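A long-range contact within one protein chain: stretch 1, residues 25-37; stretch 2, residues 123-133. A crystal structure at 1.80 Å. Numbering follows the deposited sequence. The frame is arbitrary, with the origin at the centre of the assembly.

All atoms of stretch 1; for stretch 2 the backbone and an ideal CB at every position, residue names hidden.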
# COMPACT_ATOMS: atom_id res chain seq x y z
N ILE A 25 10.38 -11.22 -2.06
CA ILE A 25 11.44 -11.82 -1.26
C ILE A 25 11.09 -11.77 0.22
O ILE A 25 10.50 -10.80 0.69
CB ILE A 25 12.75 -11.04 -1.48
CG1 ILE A 25 13.12 -11.09 -2.97
CG2 ILE A 25 13.87 -11.60 -0.62
CD1 ILE A 25 13.96 -9.91 -3.43
N LEU A 26 11.44 -12.82 0.96
CA LEU A 26 11.16 -12.82 2.39
C LEU A 26 11.99 -11.73 3.06
O LEU A 26 13.16 -11.53 2.71
CB LEU A 26 11.53 -14.18 3.02
CG LEU A 26 10.65 -15.38 2.68
CD1 LEU A 26 11.20 -16.63 3.34
CD2 LEU A 26 9.23 -15.12 3.15
N ASP A 27 11.38 -11.02 4.00
CA ASP A 27 12.09 -9.96 4.72
C ASP A 27 13.11 -10.65 5.61
O ASP A 27 12.79 -11.64 6.28
CB ASP A 27 11.10 -9.16 5.58
CG ASP A 27 11.72 -7.89 6.16
OD1 ASP A 27 12.73 -7.99 6.88
OD2 ASP A 27 11.20 -6.80 5.88
N LYS A 28 14.35 -10.16 5.62
CA LYS A 28 15.39 -10.76 6.44
C LYS A 28 15.17 -10.57 7.94
O LYS A 28 15.56 -11.41 8.74
CB LYS A 28 16.77 -10.21 6.05
CG LYS A 28 17.93 -10.81 6.85
CD LYS A 28 19.28 -10.29 6.37
CE LYS A 28 20.41 -10.86 7.22
NZ LYS A 28 21.76 -10.43 6.75
N TYR A 29 14.54 -9.46 8.32
CA TYR A 29 14.26 -9.17 9.73
C TYR A 29 12.75 -8.96 9.84
O TYR A 29 12.28 -7.87 10.16
CB TYR A 29 14.99 -7.89 10.15
CG TYR A 29 16.48 -7.89 9.85
CD1 TYR A 29 17.39 -8.46 10.74
CD2 TYR A 29 16.98 -7.32 8.68
CE1 TYR A 29 18.76 -8.45 10.47
CE2 TYR A 29 18.34 -7.31 8.40
CZ TYR A 29 19.23 -7.88 9.30
OH TYR A 29 20.58 -7.84 9.03
N PRO A 30 11.97 -10.03 9.60
CA PRO A 30 10.50 -10.01 9.64
C PRO A 30 9.80 -9.49 10.88
O PRO A 30 10.16 -9.84 12.01
CB PRO A 30 10.14 -11.46 9.35
CG PRO A 30 11.25 -12.21 9.99
CD PRO A 30 12.46 -11.42 9.55
N VAL A 31 8.79 -8.66 10.66
CA VAL A 31 7.98 -8.11 11.73
C VAL A 31 7.08 -9.23 12.24
O VAL A 31 6.77 -9.31 13.43
CB VAL A 31 7.10 -6.94 11.22
CG1 VAL A 31 6.01 -6.61 12.23
CG2 VAL A 31 7.97 -5.72 10.97
N SER A 32 6.64 -10.08 11.32
CA SER A 32 5.79 -11.21 11.66
C SER A 32 6.13 -12.36 10.72
O SER A 32 6.78 -12.17 9.69
CB SER A 32 4.31 -10.84 11.51
OG SER A 32 3.95 -10.68 10.15
N LEU A 33 5.69 -13.56 11.09
CA LEU A 33 5.97 -14.74 10.30
C LEU A 33 5.43 -14.63 8.87
O LEU A 33 4.24 -14.42 8.66
CB LEU A 33 5.36 -15.97 10.98
CG LEU A 33 5.62 -17.32 10.32
CD1 LEU A 33 6.43 -18.21 11.25
CD2 LEU A 33 4.30 -17.97 9.97
N GLY A 34 6.32 -14.76 7.89
CA GLY A 34 5.91 -14.67 6.50
C GLY A 34 6.03 -13.28 5.88
O GLY A 34 5.69 -13.09 4.72
N HIS A 35 6.52 -12.32 6.66
CA HIS A 35 6.71 -10.95 6.19
C HIS A 35 7.50 -11.00 4.88
O HIS A 35 8.61 -11.54 4.83
CB HIS A 35 7.47 -10.15 7.26
CG HIS A 35 7.65 -8.70 6.95
ND1 HIS A 35 8.24 -7.82 7.84
CD2 HIS A 35 7.35 -7.97 5.85
CE1 HIS A 35 8.29 -6.62 7.29
NE2 HIS A 35 7.76 -6.68 6.08
N THR A 36 6.91 -10.44 3.83
CA THR A 36 7.52 -10.45 2.50
C THR A 36 7.52 -9.08 1.85
O THR A 36 6.68 -8.23 2.16
CB THR A 36 6.76 -11.45 1.60
OG1 THR A 36 6.92 -12.77 2.12
CG2 THR A 36 7.27 -11.40 0.15
N LEU A 37 8.48 -8.86 0.95
CA LEU A 37 8.59 -7.60 0.23
C LEU A 37 8.39 -7.87 -1.26
O LEU A 37 9.02 -8.77 -1.82
CB LEU A 37 9.97 -7.00 0.47
CG LEU A 37 10.33 -7.01 1.96
CD1 LEU A 37 11.81 -6.78 2.16
CD2 LEU A 37 9.49 -5.97 2.68
N UNK A 123 16.44 -22.27 8.99
CA UNK A 123 15.25 -23.10 8.84
C UNK A 123 13.97 -22.32 8.54
O UNK A 123 13.12 -22.77 7.78
CB UNK A 123 15.05 -23.92 10.11
N UNK A 124 13.84 -21.14 9.16
CA UNK A 124 12.67 -20.29 8.95
C UNK A 124 12.50 -19.89 7.49
O UNK A 124 11.43 -20.04 6.91
CB UNK A 124 12.77 -19.03 9.82
N UNK A 125 13.58 -19.38 6.90
CA UNK A 125 13.56 -18.93 5.51
C UNK A 125 13.30 -20.07 4.53
O UNK A 125 12.56 -19.90 3.56
CB UNK A 125 14.89 -18.25 5.16
N UNK A 126 13.91 -21.22 4.78
CA UNK A 126 13.74 -22.35 3.89
C UNK A 126 12.30 -22.86 3.90
O UNK A 126 11.71 -23.10 2.85
CB UNK A 126 14.70 -23.47 4.28
N UNK A 127 11.72 -23.00 5.09
CA UNK A 127 10.35 -23.48 5.21
C UNK A 127 9.33 -22.50 4.66
O UNK A 127 8.45 -22.87 3.88
CB UNK A 127 10.03 -23.78 6.68
N UNK A 128 9.43 -21.24 5.06
CA UNK A 128 8.49 -20.23 4.59
C UNK A 128 8.52 -20.09 3.08
O UNK A 128 7.47 -19.97 2.45
CB UNK A 128 8.79 -18.88 5.24
N UNK A 129 9.71 -20.11 2.50
CA UNK A 129 9.85 -20.00 1.06
C UNK A 129 9.13 -21.15 0.36
O UNK A 129 8.36 -20.94 -0.57
CB UNK A 129 11.33 -19.98 0.67
N UNK A 130 9.38 -22.36 0.84
CA UNK A 130 8.77 -23.55 0.25
C UNK A 130 7.24 -23.58 0.36
O UNK A 130 6.56 -23.88 -0.62
CB UNK A 130 9.35 -24.80 0.92
N UNK A 131 6.69 -23.27 1.53
CA UNK A 131 5.24 -23.30 1.68
C UNK A 131 4.56 -22.17 0.91
O UNK A 131 3.48 -22.36 0.35
CB UNK A 131 4.87 -23.22 3.16
N UNK A 132 5.17 -20.99 0.89
CA UNK A 132 4.58 -19.87 0.16
C UNK A 132 4.60 -20.16 -1.34
O UNK A 132 3.62 -19.90 -2.03
CB UNK A 132 5.33 -18.57 0.47
N UNK A 133 5.71 -20.70 -1.83
CA UNK A 133 5.80 -21.02 -3.25
C UNK A 133 4.71 -22.02 -3.61
O UNK A 133 4.02 -21.88 -4.62
CB UNK A 133 7.18 -21.57 -3.60

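Stretch 2 has helical backbone angles throughout, so any residue compatible with a helix is possible, and the direction of each CB does most of the sorting.

Position 123 is out of reach of stretch 1. Many side chains would do, polar ones included. It is E123, and it makes no contact.

At 124 the CB points sideways, and nothing of stretch 1 lies within 5.5 Å of it. A small side chain would stop short. Farther out lie the P30 ring, the L33 side chain and the amide of G34. A long side chain with an apolar body and a polar tip would suit. The residue is Y124. G34 N donates to Y124 OH at 3.0 Å, with an angle of 164°. Its hydroxyl also donates to a water, with 2.7 Å between Y124 OH and the water O. That water donates to D27 O and H35 O. L33 CD1 packs at the ring edge, 4.0 Å from Y124 CE1, and P30 CG lies 4.1 Å from Y124 CZ.

At 125 the CB is again sideways, 4.4 Å from L26 CD1. Beyond it, the carbonyls of D27 and K28 offer acceptors. A long side chain carrying a donor would fit; lysine, arginine or tyrosine are candidates. It is Y125. Y125 OH donates to K28 O at a short 2.5 Å. The ring passes L26, with Y125 CD1 4.3 Å from L26 CD1.

Positions 126 and 127 meet nothing of stretch 1, so the choice is wide. They are E126 and L127.

At 128 the CB points toward stretch 1, 3.8 Å from L26 CD1 and 5.3 Å from G34 CA. The surroundings are apolar and close, favouring a medium aliphatic side chain. It is L128. L128 CD1 reaches 3.9 Å from G34 CA, where stretch 1 has no side chain, and 4.4 Å from L33 CG.

At 129 the CB is sideways, 4.3 Å from L26 CD1. The flank tolerates aliphatic or polar residues. In Q129 the CB touches L26, while Q129 NE2 is hydrogen-bonded elsewhere in the structure.

At 132 the CB points toward stretch 1 but has no neighbour there within 5.5 Å. A branched or longer apolar side chain could reach L26. It is I132, with I132 CD1 3.8 Å from L26 CD2 and 4.3 Å from T36 OG1.

Positions 130, 131 and 133 have no contact and accept many residues: K130, I131 and R133.

Stretch 2 (123-133) EYYELLQKIIR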
# COMPACT_ATOMS: atom_id res chain seq x y z
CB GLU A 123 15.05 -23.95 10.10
CG GLU A 123 16.14 -25.00 10.34
CD GLU A 123 17.54 -24.42 10.41
OE1 GLU A 123 17.77 -23.48 11.21
OE2 GLU A 123 18.43 -24.90 9.67
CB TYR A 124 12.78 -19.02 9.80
CG TYR A 124 11.85 -17.91 9.38
CD1 TYR A 124 10.53 -17.85 9.84
CD2 TYR A 124 12.28 -16.91 8.50
CE1 TYR A 124 9.67 -16.84 9.44
CE2 TYR A 124 11.42 -15.89 8.08
CZ TYR A 124 10.11 -15.86 8.56
OH TYR A 124 9.26 -14.86 8.16
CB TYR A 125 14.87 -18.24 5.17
CG TYR A 125 15.18 -17.07 6.07
CD1 TYR A 125 14.59 -15.82 5.86
CD2 TYR A 125 16.03 -17.22 7.17
CE1 TYR A 125 14.82 -14.76 6.74
CE2 TYR A 125 16.27 -16.17 8.05
CZ TYR A 125 15.66 -14.94 7.83
OH TYR A 125 15.88 -13.91 8.72
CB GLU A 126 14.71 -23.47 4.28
CG GLU A 126 16.16 -23.02 4.30
CD GLU A 126 17.13 -24.13 4.64
OE1 GLU A 126 16.86 -24.87 5.62
OE2 GLU A 126 18.15 -24.27 3.94
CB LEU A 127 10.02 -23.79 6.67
CG LEU A 127 8.59 -24.28 6.92
CD1 LEU A 127 8.33 -25.54 6.10
CD2 LEU A 127 8.39 -24.54 8.40
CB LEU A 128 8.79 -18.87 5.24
CG LEU A 128 8.03 -18.57 6.53
CD1 LEU A 128 6.54 -18.49 6.23
CD2 LEU A 128 8.31 -19.65 7.57
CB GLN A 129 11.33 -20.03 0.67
CG GLN A 129 11.58 -20.06 -0.83
CD GLN A 129 13.03 -20.28 -1.18
OE1 GLN A 129 13.64 -21.27 -0.76
NE2 GLN A 129 13.61 -19.37 -1.95
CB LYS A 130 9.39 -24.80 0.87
CG LYS A 130 10.89 -24.92 0.58
CD LYS A 130 11.56 -26.03 1.40
CE LYS A 130 13.08 -26.01 1.23
NZ LYS A 130 13.51 -26.26 -0.17
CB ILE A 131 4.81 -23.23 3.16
CG1 ILE A 131 5.33 -21.94 3.80
CG2 ILE A 131 5.32 -24.45 3.91
CD1 ILE A 131 4.81 -21.73 5.19
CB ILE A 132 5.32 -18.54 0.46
CG1 ILE A 132 5.10 -18.16 1.93
CG2 ILE A 132 4.80 -17.44 -0.46
CD1 ILE A 132 5.94 -16.96 2.40
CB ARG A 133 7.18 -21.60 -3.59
CG ARG A 133 8.27 -20.55 -3.79
CD ARG A 133 9.62 -21.20 -4.06
NE ARG A 133 10.61 -20.25 -4.54
CZ ARG A 133 11.86 -20.57 -4.86
NH1 ARG A 133 12.27 -21.83 -4.74
NH2 ARG A 133 12.70 -19.64 -5.31
O HOH W 1 10.28 -13.15 6.40
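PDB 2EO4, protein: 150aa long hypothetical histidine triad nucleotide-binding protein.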